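Local structure of alpha-1,2-mannosidase (Bacteroides thetaiotaomicron, 2WW2) at residues G583-Q588 with N628-A633; I380-V385 with L449-A454. The protein is a calcium-dependent glycoside hydrolase of family GH92 that acts on alpha-mannosides with inversion of anomeric configuration. All coordinates share one frame; numbering follows the deposited sequence.

Contact 1 of 2, residues G583-Q588 with N628-A633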
loop_
_atom_site.group_PDB
_atom_site.type_symbol
_atom_site.label_atom_id
_atom_site.label_comp_id
_atom_site.label_asym_id
_atom_site.label_seq_id
_atom_site.Cartn_x
_atom_site.Cartn_y
_atom_site.Cartn_z
ATOM N N GLY A 583 -1.890 -4.355 18.494
ATOM C CA GLY A 583 -1.386 -5.652 18.903
ATOM C C GLY A 583 0.129 -5.696 18.874
ATOM O O GLY A 583 0.744 -6.479 19.603
ATOM N N ASN A 584 0.737 -4.872 18.028
ATOM C CA ASN A 584 2.188 -4.849 17.963
ATOM C C ASN A 584 2.728 -4.364 19.307
ATOM O O ASN A 584 2.371 -3.283 19.789
ATOM C CB ASN A 584 2.682 -4.017 16.781
ATOM C CG ASN A 584 4.184 -4.185 16.523
ATOM O OD1 ASN A 584 4.609 -4.745 15.500
ATOM N ND2 ASN A 584 4.986 -3.682 17.441
ATOM N N GLN A 585 3.557 -5.192 19.927
ATOM C CA GLN A 585 3.903 -5.026 21.342
ATOM C C GLN A 585 4.410 -3.630 21.743
ATOM O O GLN A 585 3.874 -3.027 22.677
ATOM C CB GLN A 585 4.869 -6.142 21.790
ATOM C CG GLN A 585 4.195 -7.520 22.013
ATOM C CD GLN A 585 3.875 -8.265 20.709
ATOM O OE1 GLN A 585 4.214 -7.819 19.616
ATOM N NE2 GLN A 585 3.227 -9.406 20.834
ATOM N N PRO A 586 5.449 -3.113 21.062
ATOM C CA PRO A 586 5.971 -1.823 21.494
ATOM C C PRO A 586 5.004 -0.642 21.332
ATOM O O PRO A 586 5.310 0.438 21.824
ATOM C CB PRO A 586 7.211 -1.626 20.604
ATOM C CG PRO A 586 6.948 -2.499 19.403
ATOM C CD PRO A 586 6.266 -3.698 19.980
ATOM N N VAL A 587 3.881 -0.815 20.634
ATOM C CA VAL A 587 2.889 0.268 20.583
ATOM C C VAL A 587 1.564 -0.066 21.279
ATOM O O VAL A 587 0.624 0.708 21.172
ATOM C CB VAL A 587 2.617 0.794 19.146
ATOM C CG1 VAL A 587 3.855 1.480 18.593
ATOM C CG2 VAL A 587 2.142 -0.326 18.242
ATOM N N GLN A 588 1.488 -1.177 22.011
ATOM C CA GLN A 588 0.248 -1.509 22.749
ATOM C C GLN A 588 -0.200 -0.376 23.698
ATOM O O GLN A 588 -1.386 -0.154 23.894
ATOM C CB GLN A 588 0.412 -2.806 23.551
ATOM C CG GLN A 588 0.354 -4.062 22.687
ATOM C CD GLN A 588 0.638 -5.345 23.472
ATOM O OE1 GLN A 588 0.758 -5.326 24.705
ATOM N NE2 GLN A 588 0.733 -6.463 22.757
ATOM N N ASN A 628 -3.030 -11.279 17.338
ATOM C CA ASN A 628 -3.208 -12.718 17.327
ATOM C C ASN A 628 -3.696 -13.230 18.681
ATOM O O ASN A 628 -3.424 -14.369 19.060
ATOM C CB ASN A 628 -1.890 -13.375 16.929
ATOM C CG ASN A 628 -1.409 -12.882 15.573
ATOM O OD1 ASN A 628 -0.341 -12.237 15.451
ATOM N ND2 ASN A 628 -2.229 -13.114 14.556
ATOM N N GLY A 629 -4.423 -12.375 19.402
ATOM C CA GLY A 629 -4.987 -12.780 20.685
ATOM C C GLY A 629 -4.263 -12.160 21.863
ATOM O O GLY A 629 -4.801 -12.145 22.971
ATOM N N GLN A 630 -3.065 -11.613 21.617
ATOM C CA GLN A 630 -2.212 -11.094 22.697
ATOM C C GLN A 630 -2.766 -9.842 23.374
ATOM O O GLN A 630 -2.280 -9.443 24.425
ATOM C CB GLN A 630 -0.759 -10.868 22.237
ATOM C CG GLN A 630 -0.501 -9.678 21.307
ATOM C CD GLN A 630 -0.716 -10.012 19.833
ATOM O OE1 GLN A 630 -1.301 -11.052 19.492
ATOM N NE2 GLN A 630 -0.251 -9.124 18.948
ATOM N N THR A 631 -3.802 -9.246 22.794
ATOM C CA THR A 631 -4.386 -8.055 23.367
ATOM C C THR A 631 -5.556 -8.368 24.327
ATOM O O THR A 631 -6.286 -7.474 24.696
ATOM C CB THR A 631 -4.887 -7.100 22.280
ATOM O OG1 THR A 631 -6.004 -7.703 21.617
ATOM C CG2 THR A 631 -3.770 -6.796 21.262
ATOM N N SER A 632 -5.721 -9.622 24.739
ATOM C CA SER A 632 -6.831 -9.971 25.654
ATOM C C SER A 632 -6.857 -9.105 26.937
ATOM O O SER A 632 -7.875 -8.528 27.280
ATOM C CB SER A 632 -6.813 -11.472 25.994
ATOM O OG SER A 632 -5.681 -11.809 26.811
ATOM N N ALA A 633 -5.727 -8.975 27.620
ATOM C CA ALA A 633 -5.673 -8.168 28.843
ATOM C C ALA A 633 -5.774 -6.673 28.532
ATOM O O ALA A 633 -6.329 -5.883 29.321
ATOM C CB ALA A 633 -4.374 -8.464 29.600
#

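Contact 2 of 2, residues I380-V385 with L449-A454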
loop_
_atom_site.group_PDB
_atom_site.type_symbol
_atom_site.label_atom_id
_atom_site.label_comp_id
_atom_site.label_asym_id
_atom_site.label_seq_id
_atom_site.Cartn_x
_atom_site.Cartn_y
_atom_site.Cartn_z
ATOM N N ILE A 380 12.756 -11.664 23.384
ATOM C CA ILE A 380 13.857 -10.853 23.896
ATOM C C ILE A 380 13.493 -10.218 25.236
ATOM O O ILE A 380 12.353 -10.331 25.710
ATOM C CB ILE A 380 14.202 -9.698 22.909
ATOM C CG1 ILE A 380 13.020 -8.717 22.822
ATOM C CG2 ILE A 380 14.610 -10.243 21.508
ATOM C CD1 ILE A 380 13.296 -7.529 21.900
ATOM N N GLY A 381 14.464 -9.536 25.839
ATOM C CA GLY A 381 14.185 -8.686 26.998
ATOM C C GLY A 381 14.484 -9.336 28.340
ATOM O O GLY A 381 14.850 -10.518 28.403
ATOM N N ASN A 382 14.314 -8.558 29.412
ATOM C CA ASN A 382 14.482 -9.051 30.773
ATOM C C ASN A 382 13.201 -8.738 31.539
ATOM O O ASN A 382 13.221 -8.187 32.644
ATOM C CB ASN A 382 15.678 -8.349 31.453
ATOM C CG ASN A 382 17.022 -8.770 30.863
ATOM O OD1 ASN A 382 17.184 -9.877 30.300
ATOM N ND2 ASN A 382 17.988 -7.900 30.981
ATOM N N ASN A 383 12.064 -9.078 30.944
ATOM C CA ASN A 383 10.814 -8.697 31.558
ATOM C C ASN A 383 10.391 -9.549 32.758
ATOM O O ASN A 383 9.432 -9.208 33.464
ATOM C CB ASN A 383 9.727 -8.565 30.491
ATOM C CG ASN A 383 10.088 -7.513 29.461
ATOM O OD1 ASN A 383 10.247 -7.811 28.261
ATOM N ND2 ASN A 383 10.277 -6.289 29.927
ATOM N N SER A 384 11.124 -10.630 33.010
ATOM C CA SER A 384 11.024 -11.303 34.296
ATOM C C SER A 384 11.128 -10.256 35.428
ATOM O O SER A 384 10.441 -10.339 36.460
ATOM C CB SER A 384 12.159 -12.316 34.451
ATOM O OG SER A 384 13.424 -11.691 34.224
ATOM N N VAL A 385 12.025 -9.296 35.237
ATOM C CA VAL A 385 12.247 -8.257 36.238
ATOM C C VAL A 385 10.981 -7.431 36.450
ATOM O O VAL A 385 10.605 -7.080 37.577
ATOM C CB VAL A 385 13.408 -7.350 35.790
ATOM C CG1 VAL A 385 13.540 -6.168 36.717
ATOM C CG2 VAL A 385 14.720 -8.190 35.736
ATOM N N LEU A 449 16.148 -1.214 23.798
ATOM C CA LEU A 449 14.956 -0.570 24.347
ATOM C C LEU A 449 14.312 -1.383 25.483
ATOM O O LEU A 449 13.896 -0.826 26.509
ATOM C CB LEU A 449 13.952 -0.242 23.221
ATOM C CG LEU A 449 14.478 0.774 22.190
ATOM C CD1 LEU A 449 13.689 0.735 20.860
ATOM C CD2 LEU A 449 14.513 2.212 22.742
ATOM N N GLU A 450 14.238 -2.696 25.321
ATOM C CA GLU A 450 13.726 -3.549 26.394
ATOM C C GLU A 450 14.652 -3.484 27.622
ATOM O O GLU A 450 14.191 -3.478 28.765
ATOM C CB GLU A 450 13.614 -5.006 25.906
ATOM C CG GLU A 450 12.611 -5.230 24.754
ATOM C CD GLU A 450 11.160 -5.339 25.222
ATOM O OE1 GLU A 450 10.953 -5.556 26.436
ATOM O OE2 GLU A 450 10.213 -5.209 24.380
ATOM N N TYR A 451 15.953 -3.428 27.386
ATOM C CA TYR A 451 16.911 -3.419 28.495
ATOM C C TYR A 451 16.897 -2.109 29.299
ATOM O O TYR A 451 17.065 -2.132 30.526
ATOM C CB TYR A 451 18.337 -3.655 28.001
ATOM C CG TYR A 451 18.589 -4.974 27.289
ATOM C CD1 TYR A 451 17.676 -6.027 27.352
ATOM C CD2 TYR A 451 19.752 -5.154 26.556
ATOM C CE1 TYR A 451 17.927 -7.227 26.682
ATOM C CE2 TYR A 451 20.021 -6.351 25.895
ATOM C CZ TYR A 451 19.099 -7.376 25.961
ATOM O OH TYR A 451 19.352 -8.557 25.305
ATOM N N ALA A 452 16.743 -0.976 28.619
ATOM C CA ALA A 452 16.680 0.315 29.324
ATOM C C ALA A 452 15.485 0.316 30.298
ATOM O O ALA A 452 15.561 0.833 31.415
ATOM C CB ALA A 452 16.571 1.464 28.325
ATOM N N TYR A 453 14.385 -0.288 29.869
ATOM C CA TYR A 453 13.208 -0.445 30.727
ATOM C C TYR A 453 13.466 -1.382 31.922
ATOM O O TYR A 453 13.101 -1.069 33.078
ATOM C CB TYR A 453 12.023 -0.970 29.900
ATOM C CG TYR A 453 10.857 -1.440 30.769
ATOM C CD1 TYR A 453 10.133 -0.543 31.540
ATOM C CD2 TYR A 453 10.496 -2.795 30.815
ATOM C CE1 TYR A 453 9.067 -0.974 32.332
ATOM C CE2 TYR A 453 9.449 -3.230 31.604
ATOM C CZ TYR A 453 8.733 -2.318 32.351
ATOM O OH TYR A 453 7.706 -2.748 33.143
ATOM N N ALA A 454 14.074 -2.533 31.657
ATOM C CA ALA A 454 14.351 -3.476 32.735
ATOM C C ALA A 454 15.323 -2.838 33.726
ATOM O O ALA A 454 15.218 -3.039 34.932
ATOM C CB ALA A 454 14.947 -4.789 32.180
HETATM O O HOH W 1 17.191 -10.226 24.821
HETATM O O HOH W 2 13.084 -5.988 29.451
#

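Contact 1 of 2, residues G583-Q588 with N628-A633
Gln630 crosses to the 583-588 loop and donates its amide to the carbonyl of Gly583, with NE2 2.9 Å from Gly583 O and the N-H pointing almost straight at it (165°). The oxygen lies close to the amide plane of Gln630, yet the donor stands above the carbonyl plane of Gly583. Gln588 NE2 reaches the same Gly583 O at 3.2 Å from the opposite face, so two neutral donors grip one buried carbonyl. Glycine suits this place: at its positive phi a beta carbon would jam against the preceding carbonyl, and it would also crowd Gln630 NE2 and so its bond to Gly583 O. Thr631 CG2 packs on Gly583 CA at 3.5 Å.

The bend of the Gln630 chain at chi2 (-86°) turns CD back beside its own turn, and OE1 accepts from Asn628 N at 2.8 Å. NE2 also donates to Glu626 O, so the amide is held at both ends. Gln585 crosses Gln630 at about a right angle with the two amide planes only 5° apart; its NE2 sits 3.8 Å from Gln630 CG and is hydrogen-bonded to Asp333. Thr631, at the N-cap of helix 632-640, makes no capping bond, its hydroxyl being engaged with Asp627 and Tyr615. Asp627 is a sodium ligand; a glycerol about 4 Å from the Gln630 side chain probably comes from the crystallisation liquor, though such molecules often mark pockets. Here the loop before helix 600-613 meets the type I turn (Gly629 to Ser632) leading into helix 632-640, next to the sodium site in the GH92 catalytic domain.

Contact 2 of 2, residues I380-V385 with L449-A454
Gly381 and Ile380 pack against Glu450 in a buried, partly water-mediated contact between the lead-in to helix 383-393 and the N-terminal half of helix 444-465. Gly381 CA lies 3.9 Å from Glu450 CB and also meets the edge of the Tyr451 ring near its plane; the absence of a side chain lets the loop lie this close to the helix, and its positive phi favours glycine as well. Ile380 crosses the glutamate at about a right angle and sets its CD1 3.7 Å from Glu450 CG, apolar carbon on the aliphatic part of an acid. The Glu450 chain bends at chi2 (-81°), folding CD back from the line of CB and CG, which leaves CG against the isoleucine while OE2 forms a salt bridge with Arg336.

Both helices belong to the catalytic domain, which in family GH92 is an (alpha/alpha)6 barrel, and the contact joins two of its helical elements. Two waters bridge the segments. One accepts from Gly381 N at 3.0 Å and donates to Tyr451 OH at 2.8 Å, while that hydroxyl in turn bonds to Asp425 O. The other accepts from Asn382 N and donates to Glu450 O, a carbonyl that already takes the helical bond from Ala454 N. Further along the helix the small Ala454 allows close approach, its CB 3.7 Å from Asn382 CB, and Val385 CG1 rests 4.0 Å from Ala454 O. The amide of Asn383 lies at the CD2-CE2 edge of Tyr453, whose hydroxyl bonds to Pro647 O and Ser386 OG.

In the fold
From the N terminus the chain reaches contact 2 first. Residues 380-385 are brought back to 449-454 after an excursion through helices 401-413 and 427-433, which closes a largely helical loop. Contact 1 opens later and closes a shorter one, bringing the loop ahead of helix 600-613 to the start of helix 632-640. The two loops follow in series, neither nested nor crossed, within one catalytic domain. The centres of contact 1 and contact 2 are about 17 Å apart. The nearest atoms of contact 1 and contact 2 are about 6 Å apart, without touching. Arg336 spans the gap, meeting Gln588 on one side and Glu450 on the other, and Trp522 similarly touches Pro586 as well as Ile380 and Glu450.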